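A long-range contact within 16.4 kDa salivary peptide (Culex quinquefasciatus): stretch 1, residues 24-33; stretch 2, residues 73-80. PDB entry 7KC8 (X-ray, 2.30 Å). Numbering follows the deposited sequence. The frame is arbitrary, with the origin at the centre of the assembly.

Stretch 1 24-33: KTVLHYRKLY
Stretch 2, residues 73-80: AVKTLKEG

The carbonyl oxygen of H28 receives two consecutive amides of the opposing stretch: E79 N lies 3.1 Å from H28 O in a nearly straight hydrogen bond (167°), while K78 N, at 2.9 Å from the same H28 O, makes a weak one (129°). One acceptor thus serves both residues that follow the end of the strand at L77, and the short antiparallel pairing begins beside it. In such pairing, hydrogen-bonded and non-hydrogen-bonded pairs alternate. Y29 faces L77 as a non-hydrogen-bonded pair (CA–CA 4.7 Å). R30 and T76 form the hydrogen-bonded pair (CA–CA 5.2 Å), with R30 N to T76 O at 2.9 Å and T76 N to R30 O at 3.3 Å; both residues are extended, with phi/psi of -114/128 and -109/145. T76 O also receives a CA–H contact from Y29 CA at 3.4 Å.

Alternation sends Y29 (p, chi2 89°), whose end leads away, and L77 (t, p), whose end comes nearer, to one face, R30 (t, t, m) and T76 (p) to the other, where R30 CB approaches T76 OG1 to 3.2 Å. Beyond this ladder a water replaces direct pairing, accepting from L32 N (2.9 Å) and donating to V74 O (2.8 Å). L32 (m, t) nevertheless reaches across, its CD1 4.2 Å from CG1 of V74 (t), an apolar contact. At the other end, L77 CD1 meets the ring edge of H28 (p, chi2 -86°), 3.9 Å from H28 CD2, a van der Waals contact between methyl and ring carbon.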

# COMPACT_ATOMS: atom_id res chain seq x y z
N LYS A 24 -7.56 -15.50 1.25
CA LYS A 24 -6.68 -16.68 1.37
C LYS A 24 -5.38 -16.50 0.61
O LYS A 24 -5.42 -16.25 -0.58
CB LYS A 24 -7.46 -17.94 1.00
N THR A 25 -4.26 -16.66 1.30
CA THR A 25 -2.93 -16.50 0.67
C THR A 25 -2.78 -17.53 -0.43
O THR A 25 -3.19 -18.69 -0.22
CB THR A 25 -1.79 -16.77 1.65
N VAL A 26 -2.19 -17.12 -1.55
CA VAL A 26 -2.01 -18.03 -2.70
C VAL A 26 -0.74 -18.84 -2.43
O VAL A 26 -0.79 -19.75 -1.58
CB VAL A 26 -1.92 -17.24 -4.02
CG2 VAL A 26 -3.26 -16.63 -4.40
N LEU A 27 0.35 -18.51 -3.10
CA LEU A 27 1.63 -19.18 -2.80
C LEU A 27 2.29 -18.44 -1.64
O LEU A 27 1.82 -18.55 -0.51
CB LEU A 27 2.48 -19.08 -4.06
CG LEU A 27 1.73 -19.37 -5.36
CD1 LEU A 27 2.53 -18.92 -6.57
CD2 LEU A 27 1.38 -20.84 -5.47
N HIS A 28 3.32 -17.66 -1.94
CA HIS A 28 4.07 -16.94 -0.90
C HIS A 28 3.54 -15.51 -0.75
O HIS A 28 4.13 -14.76 0.01
CB HIS A 28 5.53 -16.93 -1.36
CG HIS A 28 5.75 -16.24 -2.66
ND1 HIS A 28 5.61 -16.89 -3.87
CD2 HIS A 28 6.11 -14.97 -2.95
CE1 HIS A 28 5.86 -16.04 -4.85
NE2 HIS A 28 6.17 -14.86 -4.31
N TYR A 29 2.44 -15.17 -1.41
CA TYR A 29 1.96 -13.77 -1.43
C TYR A 29 0.44 -13.67 -1.26
O TYR A 29 -0.24 -14.66 -1.47
CB TYR A 29 2.40 -13.11 -2.74
CG TYR A 29 1.81 -13.72 -3.98
CD1 TYR A 29 0.60 -13.28 -4.49
CD2 TYR A 29 2.45 -14.76 -4.64
CE1 TYR A 29 0.04 -13.86 -5.62
CE2 TYR A 29 1.90 -15.34 -5.77
CZ TYR A 29 0.69 -14.89 -6.26
OH TYR A 29 0.14 -15.45 -7.38
N ARG A 30 -0.06 -12.50 -0.88
CA ARG A 30 -1.52 -12.25 -0.78
C ARG A 30 -1.92 -11.20 -1.82
O ARG A 30 -1.37 -10.12 -1.78
CB ARG A 30 -1.93 -11.79 0.61
CG ARG A 30 -3.43 -11.59 0.78
CD ARG A 30 -3.82 -11.32 2.22
NE ARG A 30 -3.24 -12.30 3.11
CZ ARG A 30 -3.90 -13.29 3.70
NH1 ARG A 30 -5.20 -13.43 3.49
NH2 ARG A 30 -3.27 -14.13 4.49
N LYS A 31 -2.93 -11.51 -2.63
CA LYS A 31 -3.35 -10.63 -3.72
C LYS A 31 -4.22 -9.49 -3.22
O LYS A 31 -5.02 -9.65 -2.28
CB LYS A 31 -4.10 -11.43 -4.79
N LEU A 32 -4.06 -8.33 -3.84
CA LEU A 32 -4.80 -7.14 -3.47
C LEU A 32 -5.65 -6.68 -4.64
O LEU A 32 -5.43 -7.07 -5.79
CB LEU A 32 -3.84 -6.00 -3.05
CG LEU A 32 -2.71 -6.35 -2.08
CD1 LEU A 32 -1.82 -5.12 -1.83
CD2 LEU A 32 -3.29 -6.84 -0.78
N TYR A 33 -6.64 -5.85 -4.33
CA TYR A 33 -7.45 -5.22 -5.36
C TYR A 33 -8.09 -3.98 -4.78
O TYR A 33 -8.26 -3.86 -3.57
CB TYR A 33 -8.51 -6.19 -5.92
CG TYR A 33 -9.50 -6.64 -4.88
CD1 TYR A 33 -9.22 -7.75 -4.08
CD2 TYR A 33 -10.69 -5.96 -4.66
CE1 TYR A 33 -10.10 -8.17 -3.11
CE2 TYR A 33 -11.59 -6.37 -3.68
CZ TYR A 33 -11.28 -7.48 -2.91
OH TYR A 33 -12.14 -7.92 -1.94
N ALA A 73 2.76 -5.09 -10.16
CA ALA A 73 1.80 -5.57 -9.17
C ALA A 73 2.34 -5.36 -7.76
O ALA A 73 3.52 -5.54 -7.50
CB ALA A 73 1.48 -7.05 -9.39
N VAL A 74 1.44 -4.95 -6.87
CA VAL A 74 1.71 -4.73 -5.45
C VAL A 74 0.89 -5.75 -4.67
O VAL A 74 -0.30 -5.94 -4.94
CB VAL A 74 1.33 -3.28 -5.05
CG1 VAL A 74 1.36 -3.06 -3.53
CG2 VAL A 74 2.22 -2.27 -5.78
N LYS A 75 1.53 -6.43 -3.71
CA LYS A 75 0.84 -7.38 -2.85
C LYS A 75 1.56 -7.42 -1.50
O LYS A 75 2.49 -6.64 -1.26
CB LYS A 75 0.72 -8.75 -3.53
CG LYS A 75 1.99 -9.33 -4.12
N THR A 76 1.11 -8.30 -0.60
CA THR A 76 1.77 -8.49 0.69
C THR A 76 2.48 -9.83 0.75
O THR A 76 1.99 -10.84 0.22
CB THR A 76 0.79 -8.40 1.87
OG1 THR A 76 -0.03 -9.57 1.90
CG2 THR A 76 -0.08 -7.16 1.76
N LEU A 77 3.62 -9.85 1.44
CA LEU A 77 4.54 -10.98 1.42
C LEU A 77 4.24 -11.90 2.60
O LEU A 77 4.53 -11.57 3.75
CB LEU A 77 5.98 -10.50 1.45
CG LEU A 77 6.96 -11.64 1.17
CD1 LEU A 77 6.55 -12.32 -0.13
CD2 LEU A 77 8.38 -11.14 1.07
N LYS A 78 3.66 -13.07 2.31
CA LYS A 78 3.42 -14.05 3.35
C LYS A 78 4.73 -14.74 3.73
O LYS A 78 5.17 -14.67 4.88
CB LYS A 78 2.37 -15.06 2.88
CG LYS A 78 1.68 -15.87 3.96
N GLU A 79 5.39 -15.37 2.76
CA GLU A 79 6.60 -16.14 3.01
C GLU A 79 7.76 -15.62 2.18
O GLU A 79 7.62 -15.33 1.00
CB GLU A 79 6.39 -17.63 2.71
CG GLU A 79 5.55 -18.36 3.76
N GLY A 80 8.91 -15.52 2.80
CA GLY A 80 10.12 -15.16 2.09
C GLY A 80 10.63 -13.81 2.53
O GLY A 80 10.25 -13.25 3.55
O HOH W 1 -2.18 -7.81 -5.95